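Local coordinates for UTP--glucose-1-phosphate uridylyltransferase (Acinetobacter baumannii, PDB 6IKX), which catalyses the transfer of a uridylyl group from UTP to alpha-D-glucose 1-phosphate, yielding UDP-alpha-D-glucose and diphosphate, at residues A[28-32]-A[33-37]; A[53-56]-A[57-61]; A[193-197]-A[198-202]. The protein carries 1 engineered substitution. All coordinates share one frame; numbering follows the deposited sequence.

Interaction 1. Residues A[28-32]-A[33-37]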
ATOM      1  N   VAL A  28      -6.230  14.621   4.453  1.00 41.87           N
ATOM      2  CA  VAL A  28      -7.198  14.988   5.513  1.00 43.14           C
ATOM      3  C   VAL A  28      -8.360  15.779   4.903  1.00 42.65           C
ATOM      4  O   VAL A  28      -8.128  16.782   4.175  1.00 41.83           O
ATOM      5  CB  VAL A  28      -6.420  15.763   6.585  1.00 46.49           C
ATOM      6  CG1 VAL A  28      -7.251  16.778   7.337  1.00 50.81           C
ATOM      7  CG2 VAL A  28      -5.757  14.766   7.526  1.00 47.60           C
ATOM      8  N   THR A  29      -9.580  15.408   5.260  1.00 44.94           N
ATOM      9  CA  THR A  29     -10.766  15.834   4.494  1.00 47.36           C
ATOM     10  C   THR A  29     -11.145  17.223   4.982  1.00 45.19           C
ATOM     11  O   THR A  29     -11.178  17.467   6.175  1.00 50.55           O
ATOM     12  CB  THR A  29     -11.851  14.748   4.368  1.00 54.49           C
ATOM     13  OG1 THR A  29     -13.132  15.349   4.594  1.00 57.52           O
ATOM     14  CG2 THR A  29     -11.613  13.536   5.245  1.00 52.11           C
ATOM     15  N   VAL A  30     -11.370  18.117   4.028  1.00 42.04           N
ATOM     16  CA  VAL A  30     -11.735  19.524   4.301  1.00 40.22           C
ATOM     17  C   VAL A  30     -13.068  19.755   3.610  1.00 41.07           C
ATOM     18  O   VAL A  30     -13.073  19.970   2.386  1.00 41.79           O
ATOM     19  CB  VAL A  30     -10.628  20.453   3.803  1.00 36.06           C
ATOM     20  CG1 VAL A  30     -11.047  21.920   3.854  1.00 38.92           C
ATOM     21  CG2 VAL A  30      -9.354  20.191   4.588  1.00 38.07           C
ATOM     22  N   VAL A  31     -14.147  19.605   4.372  1.00 41.35           N
ATOM     23  CA  VAL A  31     -15.547  19.592   3.869  1.00 41.63           C
ATOM     24  C   VAL A  31     -15.814  18.230   3.217  1.00 39.63           C
ATOM     25  O   VAL A  31     -16.428  17.363   3.856  1.00 40.06           O
ATOM     26  CB  VAL A  31     -15.828  20.749   2.893  1.00 41.35           C
ATOM     27  CG1 VAL A  31     -17.315  20.929   2.668  1.00 46.31           C
ATOM     28  CG2 VAL A  31     -15.201  22.047   3.358  1.00 48.54           C
ATOM     29  N   ASP A  32     -15.416  18.047   1.968  1.00 38.57           N
ATOM     30  CA  ASP A  32     -15.759  16.812   1.236  1.00 36.92           C
ATOM     31  C   ASP A  32     -14.632  16.360   0.306  1.00 40.29           C
ATOM     32  O   ASP A  32     -14.927  15.463  -0.525  1.00 41.37           O
ATOM     33  CB  ASP A  32     -17.028  17.092   0.433  1.00 41.80           C
ATOM     34  CG  ASP A  32     -16.837  18.085  -0.711  1.00 44.86           C
ATOM     35  OD1 ASP A  32     -15.802  18.768  -0.729  1.00 40.63           O
ATOM     36  OD2 ASP A  32     -17.733  18.150  -1.587  1.00 51.94           O
ATOM     37  N   ARG A  33     -13.425  16.946   0.377  1.00 41.09           N
ATOM     38  CA  ARG A  33     -12.261  16.468  -0.425  1.00 44.96           C
ATOM     39  C   ARG A  33     -10.942  16.626   0.345  1.00 39.60           C
ATOM     40  O   ARG A  33     -10.824  17.409   1.268  1.00 35.06           O
ATOM     41  CB  ARG A  33     -12.260  17.249  -1.738  1.00 46.40           C
ATOM     42  CG  ARG A  33     -11.968  18.721  -1.544  1.00 47.05           C
ATOM     43  CD  ARG A  33     -12.549  19.632  -2.600  1.00 50.68           C
ATOM     44  NE  ARG A  33     -13.992  19.500  -2.694  1.00 55.53           N
ATOM     45  CZ  ARG A  33     -14.662  19.092  -3.763  1.00 52.36           C
ATOM     46  NH1 ARG A  33     -14.035  18.787  -4.885  1.00 48.05           N
ATOM     47  NH2 ARG A  33     -15.969  18.988  -3.698  1.00 54.17           N
ATOM     48  N   PRO A  34      -9.867  15.889   0.026  1.00 40.93           N
ATOM     49  CA  PRO A  34      -8.612  16.055   0.765  1.00 42.58           C
ATOM     50  C   PRO A  34      -7.996  17.461   0.566  1.00 45.74           C
ATOM     51  O   PRO A  34      -8.208  18.109  -0.470  1.00 42.84           O
ATOM     52  CB  PRO A  34      -7.768  14.914   0.159  1.00 43.80           C
ATOM     53  CG  PRO A  34      -8.260  14.866  -1.265  1.00 41.64           C
ATOM     54  CD  PRO A  34      -9.760  14.919  -1.064  1.00 40.16           C
ATOM     55  N   ALA A  35      -7.267  17.930   1.580  1.00 49.13           N
ATOM     56  CA  ALA A  35      -6.665  19.284   1.656  1.00 47.55           C
ATOM     57  C   ALA A  35      -5.850  19.548   0.372  1.00 47.60           C
ATOM     58  O   ALA A  35      -5.905  20.661  -0.159  1.00 41.70           O
ATOM     59  CB  ALA A  35      -5.826  19.375   2.920  1.00 40.88           C
ATOM     60  N   ILE A  36      -5.112  18.542  -0.101  1.00 45.90           N
ATOM     61  CA  ILE A  36      -4.152  18.650  -1.238  1.00 44.62           C
ATOM     62  C   ILE A  36      -4.919  19.125  -2.468  1.00 44.54           C
ATOM     63  O   ILE A  36      -4.296  19.781  -3.307  1.00 47.63           O
ATOM     64  CB  ILE A  36      -3.403  17.318  -1.501  1.00 41.12           C
ATOM     65  CG1 ILE A  36      -2.202  17.496  -2.427  1.00 42.71           C
ATOM     66  CG2 ILE A  36      -4.325  16.240  -2.069  1.00 43.85           C
ATOM     67  CD1 ILE A  36      -1.106  18.370  -1.918  1.00 42.10           C
ATOM     68  N   GLU A  37      -6.188  18.742  -2.618  1.00 43.00           N
ATOM     69  CA  GLU A  37      -6.943  19.084  -3.842  1.00 41.67           C
ATOM     70  C   GLU A  37      -6.967  20.599  -4.004  1.00 37.39           C
ATOM     71  O   GLU A  37      -6.956  21.095  -5.150  1.00 43.10           O
ATOM     72  CB  GLU A  37      -8.395  18.630  -3.861  1.00 40.43           C
ATOM     73  CG  GLU A  37      -8.870  18.482  -5.297  1.00 44.33           C
ATOM     74  CD  GLU A  37     -10.359  18.348  -5.514  1.00 47.45           C
ATOM     75  OE1 GLU A  37     -10.798  17.218  -5.587  1.00 44.54           O
ATOM     76  OE2 GLU A  37     -11.063  19.389  -5.652  1.00 50.06           O
TER
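Two neighbours in sequence, Asp32 and Arg33, form a salt bridge at the turn of a very short hairpin, their side chains lying alongside and pointing the same way. The guanidinium meets the carboxylate side-on: NE of Arg33 lies 2.8 Å from OD1 of Asp32, while NH2 of Arg33 reaches OD2 of Asp32 at 2.9 Å. Both oxygens are approached on their syn side but from well out of the carboxylate plane; the two flat groups are turned 57° apart, and neither bond is straight. In Arg33 the CG sits between the backbone N and the carbonyl carbon (chi1 67°), and a bend at chi3 brings the guanidinium back to its neighbour. The remaining terminal nitrogen is used differently: NH1 of Arg33 donates to OE2 of Glu37 at 3.1 Å, nearly within the guanidinium plane and with an N-H...O angle of 161°. One arginine thereby links the hairpin turn to the first turn of helix 35-44.

The framework is a small, weakly bonded antiparallel hairpin of strands 29-30 and 33-34, with a single backbone bond from Val30 N to Arg33 O (2.9 Å). A second bond, Ala35 N to Val28 O (3.0 Å), ties the helix start to the incoming strand, and CG2 of Val30 packs on CB of Ala35 at 4.0 Å. Thr29 and Pro34 face each other as a non-hydrogen-bonded pair with diverging side chains.

The carboxylates have further partners. Asp32 OD2 is hydrogen-bonded to His275 NE2 and forms a salt bridge with Lys261 of the second subunit, whereas Glu37 binds Arg41 and Tyr65. Thr29 OG1 is hydrogen-bonded to Tyr264 of the second subunit, placing the hairpin at a subunit interface.

Interaction 2. Residues A[53-56]-A[57-61]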
ATOM      1  N   LEU A  53       5.326  16.381  -6.927  1.00 37.46           N
ATOM      2  CA  LEU A  53       5.137  15.954  -5.505  1.00 38.30           C
ATOM      3  C   LEU A  53       6.485  15.413  -4.984  1.00 41.97           C
ATOM      4  O   LEU A  53       6.966  14.432  -5.561  1.00 37.98           O
ATOM      5  CB  LEU A  53       4.086  14.830  -5.440  1.00 33.91           C
ATOM      6  CG  LEU A  53       2.690  15.147  -5.952  1.00 32.76           C
ATOM      7  CD1 LEU A  53       1.796  13.938  -5.853  1.00 40.19           C
ATOM      8  CD2 LEU A  53       2.068  16.291  -5.203  1.00 34.56           C
ATOM      9  N   VAL A  54       7.100  16.012  -3.967  1.00 42.57           N
ATOM     10  CA  VAL A  54       8.277  15.396  -3.292  1.00 39.22           C
ATOM     11  C   VAL A  54       7.704  14.562  -2.156  1.00 40.87           C
ATOM     12  O   VAL A  54       7.131  15.157  -1.211  1.00 38.11           O
ATOM     13  CB  VAL A  54       9.292  16.443  -2.793  1.00 39.42           C
ATOM     14  CG1 VAL A  54      10.548  15.800  -2.254  1.00 38.17           C
ATOM     15  CG2 VAL A  54       9.677  17.391  -3.902  1.00 43.61           C
ATOM     16  N   THR A  55       7.808  13.241  -2.245  1.00 39.15           N
ATOM     17  CA  THR A  55       6.938  12.394  -1.391  1.00 44.36           C
ATOM     18  C   THR A  55       7.719  11.364  -0.555  1.00 40.67           C
ATOM     19  O   THR A  55       8.943  11.234  -0.622  1.00 41.42           O
ATOM     20  CB  THR A  55       5.787  11.823  -2.245  1.00 46.84           C
ATOM     21  OG1 THR A  55       4.724  11.492  -1.346  1.00 48.06           O
ATOM     22  CG2 THR A  55       6.170  10.649  -3.116  1.00 43.14           C
ATOM     23  N   HIS A  56       6.973  10.708   0.300  1.00 46.89           N
ATOM     24  CA  HIS A  56       7.416   9.640   1.218  1.00 41.92           C
ATOM     25  C   HIS A  56       6.718   8.360   0.783  1.00 40.90           C
ATOM     26  O   HIS A  56       5.527   8.453   0.320  1.00 38.33           O
ATOM     27  CB  HIS A  56       7.081  10.076   2.647  1.00 41.49           C
ATOM     28  CG  HIS A  56       7.598   9.185   3.713  1.00 43.84           C
ATOM     29  ND1 HIS A  56       6.771   8.335   4.418  1.00 50.50           N
ATOM     30  CD2 HIS A  56       8.837   9.018   4.205  1.00 45.88           C
ATOM     31  CE1 HIS A  56       7.484   7.674   5.306  1.00 48.31           C
ATOM     32  NE2 HIS A  56       8.757   8.078   5.193  1.00 45.86           N
ATOM     33  N   SER A  57       7.403   7.239   1.000  1.00 40.15           N
ATOM     34  CA  SER A  57       6.933   5.844   0.785  1.00 45.67           C
ATOM     35  C   SER A  57       5.567   5.586   1.443  1.00 36.66           C
ATOM     36  O   SER A  57       4.917   4.652   1.018  1.00 42.33           O
ATOM     37  CB  SER A  57       7.973   4.852   1.285  1.00 47.13           C
ATOM     38  OG  SER A  57       8.135   4.997   2.688  1.00 46.36           O
ATOM     39  N   SER A  58       5.128   6.366   2.416  1.00 36.73           N
ATOM     40  CA  SER A  58       3.795   6.176   3.071  1.00 42.66           C
ATOM     41  C   SER A  58       2.669   6.959   2.368  1.00 39.21           C
ATOM     42  O   SER A  58       1.563   6.879   2.834  1.00 45.89           O
ATOM     43  CB  SER A  58       3.844   6.567   4.534  1.00 38.84           C
ATOM     44  OG  SER A  58       3.886   7.980   4.665  1.00 40.33           O
ATOM     45  N   LYS A  59       2.931   7.698   1.294  1.00 41.89           N
ATOM     46  CA  LYS A  59       2.001   8.732   0.755  1.00 43.55           C
ATOM     47  C   LYS A  59       1.433   8.363  -0.639  1.00 42.65           C
ATOM     48  O   LYS A  59       1.149   9.329  -1.434  1.00 41.70           O
ATOM     49  CB  LYS A  59       2.741  10.069   0.590  1.00 50.39           C
ATOM     50  CG  LYS A  59       3.422  10.654   1.822  1.00 55.27           C
ATOM     51  CD  LYS A  59       2.502  11.085   2.944  1.00 52.23           C
ATOM     52  CE  LYS A  59       3.224  11.838   4.034  1.00 46.50           C
ATOM     53  NZ  LYS A  59       2.957  13.292   3.961  1.00 46.86           N
ATOM     54  N   ALA A  60       1.268   7.059  -0.954  1.00 38.28           N
ATOM     55  CA  ALA A  60       0.697   6.562  -2.227  1.00 37.99           C
ATOM     56  C   ALA A  60      -0.700   7.158  -2.436  1.00 38.70           C
ATOM     57  O   ALA A  60      -1.025   7.482  -3.557  1.00 36.24           O
ATOM     58  CB  ALA A  60       0.624   5.074  -2.235  1.00 37.53           C
ATOM     59  N   SER A  61      -1.499   7.328  -1.390  1.00 38.47           N
ATOM     60  CA  SER A  61      -2.900   7.769  -1.559  1.00 41.82           C
ATOM     61  C   SER A  61      -2.937   9.178  -2.179  1.00 45.13           C
ATOM     62  O   SER A  61      -3.964   9.544  -2.771  1.00 48.35           O
ATOM     63  CB  SER A  61      -3.641   7.692  -0.261  1.00 45.05           C
ATOM     64  OG  SER A  61      -3.126   8.618   0.670  1.00 47.41           O
TER
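His56 reaches Ser58 across a tight turn, and its side chain can be followed outward atom by atom. CB lies 3.8 Å from CG of Lys59. With CG anti to the backbone N (chi1 -173°), the ring swings out over the start of the turn, its CG 3.3 Å from the backbone N of Ser57. ND1 shares a hydrogen bond of 2.9 Å with OG of Ser58, the hydroxyl lying in the ring plane at its edge. CE1 is 3.8 Å from OG of Ser57, which sits over one face near the rim, and NE2 makes a weak hydrogen bond to Glu71 of the second subunit.

Residues 56 to 59 form a type I turn between strand 50-55 and helix 60-65, closed by Lys59 N to His56 O (2.9 Å). Lys59 slides past Thr55, its CB 3.1 Å from Thr55 OG1, a hydroxyl buried without a polar partner, and carries its amine to Glu26 and the carbonyl of Val9, beside the UTP-binding Lys25. The Ser58 bond fixes the ring's rotation; the weakly bound glutamate might favour a protonated imidazole, which the Lys59 amine would oppose.

Interaction 3. Residues A[193-197]-A[198-202]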
ATOM      1  N   GLU A 193      13.226  33.876  11.864  1.00 62.20           N
ATOM      2  CA  GLU A 193      12.415  32.850  12.582  1.00 68.91           C
ATOM      3  C   GLU A 193      11.901  33.393  13.937  1.00 75.12           C
ATOM      4  O   GLU A 193      12.716  33.650  14.832  1.00 61.86           O
ATOM      5  CB  GLU A 193      13.207  31.555  12.801  1.00 67.51           C
ATOM      6  CG  GLU A 193      13.088  30.526  11.687  1.00 77.23           C
ATOM      7  CD  GLU A 193      11.794  30.591  10.882  1.00 90.71           C
ATOM      8  OE1 GLU A 193      10.710  30.310  11.482  1.00 77.46           O
ATOM      9  OE2 GLU A 193      11.865  30.959   9.653  1.00 71.87           O
ATOM     10  N   LYS A 194      10.576  33.524  14.090  1.00 78.67           N
ATOM     11  CA  LYS A 194       9.889  33.748  15.395  1.00 81.40           C
ATOM     12  C   LYS A 194      10.616  34.857  16.144  1.00 80.16           C
ATOM     13  O   LYS A 194      11.237  34.631  17.173  1.00 73.10           O
ATOM     14  CB  LYS A 194       9.863  32.448  16.205  1.00 79.76           C
ATOM     15  CG  LYS A 194      10.355  31.218  15.453  1.00 83.55           C
ATOM     16  CD  LYS A 194       9.737  29.941  15.940  1.00 81.21           C
ATOM     17  CE  LYS A 194       8.288  29.822  15.527  1.00 71.97           C
ATOM     18  NZ  LYS A 194       7.688  28.632  16.162  1.00 73.67           N
ATOM     19  N   PRO A 195      10.594  36.102  15.640  1.00 80.34           N
ATOM     20  CA  PRO A 195      11.263  37.191  16.337  1.00 80.90           C
ATOM     21  C   PRO A 195      10.429  37.514  17.578  1.00 78.95           C
ATOM     22  O   PRO A 195       9.206  37.329  17.568  1.00 74.93           O
ATOM     23  CB  PRO A 195      11.284  38.309  15.280  1.00 82.61           C
ATOM     24  CG  PRO A 195      10.021  38.066  14.477  1.00 79.76           C
ATOM     25  CD  PRO A 195       9.866  36.556  14.447  1.00 78.30           C
ATOM     26  N   PRO A 196      11.061  37.971  18.688  1.00 78.16           N
ATOM     27  CA  PRO A 196      10.325  38.434  19.871  1.00 69.55           C
ATOM     28  C   PRO A 196       9.351  39.594  19.615  1.00 62.00           C
ATOM     29  O   PRO A 196       9.702  40.514  18.909  1.00 64.10           O
ATOM     30  CB  PRO A 196      11.431  38.902  20.831  1.00 70.82           C
ATOM     31  CG  PRO A 196      12.665  39.070  19.955  1.00 72.19           C
ATOM     32  CD  PRO A 196      12.524  38.021  18.878  1.00 75.34           C
ATOM     33  N   VAL A 197       8.180  39.547  20.258  1.00 67.90           N
ATOM     34  CA  VAL A 197       7.043  40.496  20.042  1.00 69.22           C
ATOM     35  C   VAL A 197       7.555  41.936  20.122  1.00 67.71           C
ATOM     36  O   VAL A 197       7.039  42.774  19.389  1.00 73.28           O
ATOM     37  CB  VAL A 197       5.886  40.236  21.025  1.00 69.93           C
ATOM     38  CG1 VAL A 197       4.910  41.408  21.074  1.00 70.39           C
ATOM     39  CG2 VAL A 197       5.162  38.932  20.698  1.00 67.37           C
ATOM     40  N   GLY A 198       8.563  42.208  20.943  1.00 70.36           N
ATOM     41  CA  GLY A 198       9.249  43.510  20.896  1.00 75.79           C
ATOM     42  C   GLY A 198       9.890  43.812  19.535  1.00 78.57           C
ATOM     43  O   GLY A 198       9.768  44.965  19.093  1.00 77.64           O
ATOM     44  N   ALA A 199      10.581  42.849  18.899  1.00 76.43           N
ATOM     45  CA  ALA A 199      11.745  43.113  18.010  1.00 75.20           C
ATOM     46  C   ALA A 199      11.601  42.441  16.633  1.00 72.49           C
ATOM     47  O   ALA A 199      12.596  41.854  16.150  1.00 67.29           O
ATOM     48  CB  ALA A 199      13.013  42.675  18.716  1.00 69.72           C
ATOM     49  N   ALA A 200      10.438  42.583  15.986  1.00 73.72           N
ATOM     50  CA  ALA A 200      10.142  42.024  14.641  1.00 78.60           C
ATOM     51  C   ALA A 200      10.448  43.064  13.564  1.00 70.34           C
ATOM     52  O   ALA A 200      10.026  44.216  13.672  1.00 57.13           O
ATOM     53  CB  ALA A 200       8.706  41.556  14.544  1.00 79.17           C
ATOM     54  N   PRO A 201      11.198  42.689  12.501  1.00 65.25           N
ATOM     55  CA  PRO A 201      11.523  43.611  11.412  1.00 62.14           C
ATOM     56  C   PRO A 201      10.310  44.159  10.656  1.00 58.69           C
ATOM     57  O   PRO A 201      10.486  45.157  10.017  1.00 60.50           O
ATOM     58  CB  PRO A 201      12.349  42.815  10.400  1.00 61.59           C
ATOM     59  CG  PRO A 201      12.497  41.414  10.980  1.00 67.16           C
ATOM     60  CD  PRO A 201      11.858  41.388  12.353  1.00 65.00           C
ATOM     61  N   SER A 202       9.172  43.462  10.731  1.00 56.09           N
ATOM     62  CA  SER A 202       7.859  43.832  10.144  1.00 56.00           C
ATOM     63  C   SER A 202       6.759  42.981  10.798  1.00 60.12           C
ATOM     64  O   SER A 202       7.084  42.172  11.690  1.00 51.49           O
ATOM     65  CB  SER A 202       7.870  43.645   8.651  1.00 60.29           C
ATOM     66  OG  SER A 202       7.713  42.279   8.301  1.00 57.31           O
TER
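Pro195 lays its ring against Ala200, with CG of Pro195 3.7 Å from CB of Ala200. The same ring reaches further along the returning chain: its CB lies 4.3 Å from CD of Pro201 and 3.9 Å from the carbonyl oxygen of Ala199. One proline thus touches three consecutive residues, and its direction explains why, since its CB is turned toward the opposite limb of the loop. Pro196, next in sequence, makes a smaller contact of its own, CG of Pro196 resting 3.8 Å from CB of Ala199.

The chain reverses in a type I beta turn from Pro196 to Ala199, with Val197 and Gly198 at the two corner positions. Its closing bond runs from Ala199 N to Pro196 O with an N-H...O angle of 166°; the modelled separation is unusually short, and the exact length is therefore doubtful. Among the side chains the contact is apolar throughout, made of proline ring carbons and alanine methyls. Val197 turns its side chain away from the returning limb. The rigid proline rings restrict the backbone on the incoming side, and Pro201 adds a similar restraint on the outgoing one.

The turn lies at the surface, and both Val197 and Gly198 touch a crystal neighbour. At the start of this segment stands Glu193, which binds UDP-alpha-D-glucose, and Pro195 comes near Gly172, another residue of that site. The loop joins strand 190-193 to strand 204-207; Pro195 and Pro201 both pack on Ile173 of strand 172-175, while Ser202 OG hydrogen-bonds to Val174 O and to Leu204 N, at the beginning of strand 204-207.

The three local contacts follow one another along the chain, all within the GT-A-type nucleotidyltransferase part of the protein. Interactions 1 and 2 are neighbours: their centres are 16 Å apart, their nearest atoms about 5 Å, and helix 35-44 of the first leads on to strand 50-55 of the second, a parallel member of the main mixed sheet. Both also touch the second subunit. Interaction 3 stands apart, its centre 33 Å from interaction 1 and 35 Å from interaction 2, in a surface loop that follows Glu193. Interactions 1 and 2 thus lie by UTP-binding residues, the latter where a parallel strand ends, whereas interaction 3 lies by residues that bind UDP-alpha-D-glucose.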